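Local coordinates for protein Amuc_1102 (Akkermansia muciniphila, PDB 7DSZ) that has no established function but adopts an immunoglobulin-like fold related to archaeal type IV pilus proteins, consistent with a role in pilus-like assemblies, at residues 20-26 / 54-60. Numbering follows the deposited sequence.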
ATOM      1  N   ARG C  20       9.553  11.529  26.750  1.00 21.93           N
ATOM      2  CA  ARG C  20       9.942  12.853  26.297  1.00 23.28           C
ATOM      3  C   ARG C  20      10.661  12.754  24.961  1.00 23.91           C
ATOM      4  O   ARG C  20      11.527  11.891  24.767  1.00 26.03           O
ATOM      5  CB  ARG C  20      10.842  13.547  27.314  1.00 26.04           C
ATOM      6  CG  ARG C  20      10.110  13.849  28.616  1.00 22.70           C
ATOM      7  CD  ARG C  20       9.017  14.888  28.388  1.00 30.69           C
ATOM      8  NE  ARG C  20       8.239  15.169  29.593  1.00 34.61           N
ATOM      9  CZ  ARG C  20       7.087  14.585  29.907  1.00 31.22           C
ATOM     10  NH1 ARG C  20       6.540  13.667  29.113  1.00 27.32           N
ATOM     11  NH2 ARG C  20       6.466  14.926  31.027  1.00 28.57           N
ATOM     12  N   VAL C  21      10.301  13.647  24.049  1.00 21.28           N
ATOM     13  CA  VAL C  21      10.824  13.649  22.689  1.00 19.71           C
ATOM     14  C   VAL C  21      11.549  14.967  22.455  1.00 23.42           C
ATOM     15  O   VAL C  21      10.966  16.046  22.618  1.00 24.11           O
ATOM     16  CB  VAL C  21       9.699  13.449  21.660  1.00 17.98           C
ATOM     17  CG1 VAL C  21      10.256  13.529  20.254  1.00 22.14           C
ATOM     18  CG2 VAL C  21       9.027  12.099  21.888  1.00 18.75           C
ATOM     19  N   SER C  22      12.824  14.886  22.102  1.00 19.90           N
ATOM     20  CA  SER C  22      13.615  16.056  21.752  0.50 21.55           C
ATOM     21  C   SER C  22      13.588  16.209  20.236  1.00 24.04           C
ATOM     22  O   SER C  22      14.181  15.401  19.520  1.00 22.24           O
ATOM     23  CB  SER C  22      15.048  15.919  22.256  0.50 26.71           C
ATOM     24  OG  SER C  22      15.817  17.037  21.854  0.50 30.08           O
ATOM     25  N   LEU C  23      12.898  17.239  19.748  1.00 23.24           N
ATOM     26  CA  LEU C  23      12.825  17.526  18.315  1.00 23.44           C
ATOM     27  C   LEU C  23      13.889  18.527  17.901  1.00 27.69           C
ATOM     28  O   LEU C  23      14.211  19.452  18.646  1.00 26.72           O
ATOM     29  CB  LEU C  23      11.455  18.096  17.942  1.00 21.21           C
ATOM     30  CG  LEU C  23      10.230  17.218  18.144  1.00 23.34           C
ATOM     31  CD1 LEU C  23       8.972  18.042  17.880  1.00 21.83           C
ATOM     32  CD2 LEU C  23      10.286  16.012  17.190  1.00 21.36           C
ATOM     33  N   GLU C  24      14.430  18.344  16.699  1.00 22.39           N
ATOM     34  CA  GLU C  24      15.188  19.408  16.066  1.00 24.07           C
ATOM     35  C   GLU C  24      14.228  20.123  15.120  1.00 22.50           C
ATOM     36  O   GLU C  24      13.055  20.271  15.454  1.00 27.89           O
ATOM     37  CB  GLU C  24      16.436  18.857  15.370  1.00 26.93           C
ATOM     38  CG  GLU C  24      17.345  18.024  16.315  1.00 29.30           C
ATOM     39  CD  GLU C  24      17.810  18.798  17.551  1.00 38.99           C
ATOM     40  OE1 GLU C  24      18.033  20.025  17.443  1.00 31.14           O
ATOM     41  OE2 GLU C  24      17.952  18.177  18.634  1.00 36.76           O
ATOM     42  N   LYS C  25      14.684  20.600  13.976  1.00 23.26           N
ATOM     43  CA  LYS C  25      13.796  21.345  13.093  1.00 24.64           C
ATOM     44  C   LYS C  25      13.376  20.484  11.909  1.00 21.94           C
ATOM     45  O   LYS C  25      14.133  19.628  11.449  1.00 22.76           O
ATOM     46  CB  LYS C  25      14.476  22.616  12.583  1.00 28.94           C
ATOM     47  CG  LYS C  25      14.933  23.552  13.705  1.00 31.39           C
ATOM     48  CD  LYS C  25      15.500  24.831  13.115  1.00 37.93           C
ATOM     49  CE  LYS C  25      15.842  25.843  14.190  1.00 43.97           C
ATOM     50  NZ  LYS C  25      16.334  27.096  13.541  1.00 47.43           N
ATOM     51  N   LEU C  26      12.165  20.735  11.409  1.00 19.14           N
ATOM     52  CA  LEU C  26      11.748  20.176  10.122  1.00 18.46           C
ATOM     53  C   LEU C  26      12.472  20.902   8.993  1.00 21.73           C
ATOM     54  O   LEU C  26      12.380  22.131   8.880  1.00 22.90           O
ATOM     55  CB  LEU C  26      10.235  20.314   9.942  1.00 18.97           C
ATOM     56  CG  LEU C  26       9.656  19.514   8.775  1.00 19.50           C
ATOM     57  CD1 LEU C  26       9.740  17.994   9.016  1.00 19.58           C
ATOM     58  CD2 LEU C  26       8.224  19.928   8.529  1.00 17.58           C
ATOM     59  N   PHE C  54      10.342  16.172   3.649  1.00 15.20           N
ATOM     60  CA  PHE C  54      10.417  16.945   4.882  1.00 17.99           C
ATOM     61  C   PHE C  54      10.968  16.035   5.968  1.00 19.41           C
ATOM     62  O   PHE C  54      10.377  14.994   6.249  1.00 18.40           O
ATOM     63  CB  PHE C  54       9.042  17.481   5.291  1.00 16.86           C
ATOM     64  CG  PHE C  54       8.450  18.474   4.323  1.00 17.63           C
ATOM     65  CD1 PHE C  54       8.678  19.840   4.485  1.00 19.74           C
ATOM     66  CD2 PHE C  54       7.639  18.054   3.280  1.00 18.56           C
ATOM     67  CE1 PHE C  54       8.108  20.775   3.589  1.00 22.26           C
ATOM     68  CE2 PHE C  54       7.084  18.964   2.387  1.00 21.06           C
ATOM     69  CZ  PHE C  54       7.315  20.331   2.552  1.00 23.70           C
ATOM     70  N   GLU C  55      12.090  16.422   6.578  1.00 15.21           N
ATOM     71  CA  GLU C  55      12.799  15.570   7.533  1.00 17.20           C
ATOM     72  C   GLU C  55      12.901  16.284   8.866  1.00 16.21           C
ATOM     73  O   GLU C  55      13.279  17.456   8.898  1.00 17.15           O
ATOM     74  CB  GLU C  55      14.214  15.267   7.036  1.00 15.80           C
ATOM     75  CG  GLU C  55      14.267  14.523   5.709  1.00 16.29           C
ATOM     76  CD  GLU C  55      14.225  13.040   5.939  1.00 17.02           C
ATOM     77  OE1 GLU C  55      14.962  12.569   6.845  1.00 17.57           O
ATOM     78  OE2 GLU C  55      13.449  12.347   5.244  1.00 16.69           O
ATOM     79  N   ILE C  56      12.604  15.593   9.970  1.00 17.13           N
ATOM     80  CA  ILE C  56      12.835  16.141  11.298  1.00 14.70           C
ATOM     81  C   ILE C  56      13.597  15.151  12.172  1.00 17.94           C
ATOM     82  O   ILE C  56      13.117  14.038  12.415  1.00 15.71           O
ATOM     83  CB  ILE C  56      11.538  16.609  11.991  1.00 16.57           C
ATOM     84  CG1 ILE C  56      11.857  17.263  13.342  1.00 18.15           C
ATOM     85  CG2 ILE C  56      10.488  15.493  12.127  1.00 16.04           C
ATOM     86  CD1 ILE C  56      10.713  18.193  13.824  1.00 16.69           C
ATOM     87  N   PRO C  57      14.798  15.492  12.632  1.00 17.39           N
ATOM     88  CA  PRO C  57      15.507  14.624  13.573  1.00 16.44           C
ATOM     89  C   PRO C  57      14.840  14.641  14.931  1.00 14.97           C
ATOM     90  O   PRO C  57      14.304  15.662  15.364  1.00 18.49           O
ATOM     91  CB  PRO C  57      16.905  15.255  13.678  1.00 19.57           C
ATOM     92  CG  PRO C  57      16.980  16.315  12.638  1.00 18.78           C
ATOM     93  CD  PRO C  57      15.539  16.728  12.341  1.00 18.56           C
ATOM     94  N   PHE C  58      14.905  13.501  15.620  1.00 17.87           N
ATOM     95  CA  PHE C  58      14.405  13.469  16.989  1.00 17.63           C
ATOM     96  C   PHE C  58      15.064  12.345  17.774  1.00 19.52           C
ATOM     97  O   PHE C  58      15.659  11.429  17.208  1.00 18.26           O
ATOM     98  CB  PHE C  58      12.877  13.343  17.031  1.00 16.93           C
ATOM     99  CG  PHE C  58      12.341  11.977  16.676  1.00 19.67           C
ATOM    100  CD1 PHE C  58      12.081  11.638  15.359  1.00 17.72           C
ATOM    101  CD2 PHE C  58      12.022  11.070  17.666  1.00 17.70           C
ATOM    102  CE1 PHE C  58      11.533  10.404  15.042  1.00 15.84           C
ATOM    103  CE2 PHE C  58      11.475   9.834  17.358  1.00 18.59           C
ATOM    104  CZ  PHE C  58      11.238   9.493  16.044  1.00 16.85           C
ATOM    105  N   LYS C  59      14.963  12.453  19.104  1.00 18.69           N
ATOM    106  CA  LYS C  59      15.449  11.433  20.022  1.00 20.13           C
ATOM    107  C   LYS C  59      14.436  11.310  21.154  1.00 19.80           C
ATOM    108  O   LYS C  59      13.827  12.307  21.552  1.00 21.99           O
ATOM    109  CB  LYS C  59      16.849  11.785  20.572  1.00 24.04           C
ATOM    110  CG  LYS C  59      17.379  10.778  21.584  1.00 24.29           C
ATOM    111  CD  LYS C  59      18.717  11.238  22.165  1.00 33.82           C
ATOM    112  CE  LYS C  59      19.867  10.715  21.344  1.00 32.73           C
ATOM    113  NZ  LYS C  59      21.180  10.864  22.067  1.00 32.84           N
ATOM    114  N   VAL C  60      14.238  10.089  21.647  1.00 18.77           N
ATOM    115  CA  VAL C  60      13.261   9.788  22.691  1.00 17.96           C
ATOM    116  C   VAL C  60      13.992   9.434  23.979  1.00 17.74           C
ATOM    117  O   VAL C  60      15.005   8.732  23.948  1.00 19.96           O
ATOM    118  CB  VAL C  60      12.345   8.616  22.286  1.00 20.60           C
ATOM    119  CG1 VAL C  60      11.241   8.406  23.323  1.00 20.47           C
ATOM    120  CG2 VAL C  60      11.766   8.848  20.902  1.00 19.91           C
TER
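S22 and K59 form the hydrogen-bonded pair of two antiparallel strands whose axes run 154° apart: S22 N donates to K59 O (2.8 Å), and K59 N returns to S22 O. V21–V60 and L23–F58 flank it as non-hydrogen-bonded pairs. E24 N then reaches P57 O (3.0 Å, nearly straight), but P57 has no N-H to give back. Here strand 18-32 is interrupted: the register slips by one residue between E24 and L26, and I56 lies against the break, its CD1 3.5 Å from E24 O. E24 CB and CG cross the P57 ring at about a right angle. On the face carrying V21, L23, F58 and V60, L23 CD2 packs on F58 CB at 3.7 Å. F58, its CG set between the backbone N and the carbonyl carbon (chi1 74°), meets V21 CG1 obliquely with its ring and takes V60 CG2 at the ring edge. With CG anti to the backbone N (chi1 -168°), L26 brings CD1 between F54 CB (3.8 Å) and I56 CB (3.7 Å), while CD2 lies obliquely to the F54 ring. With only an alanine here, F54 and I56 would probably lose this shared apolar neighbour beside the break. V21, L23, F54 and I56 also touch strands of the second sheet, among them 70-83 and 134-143, the face-to-face sheet packing of an immunoglobulin-like beta sandwich.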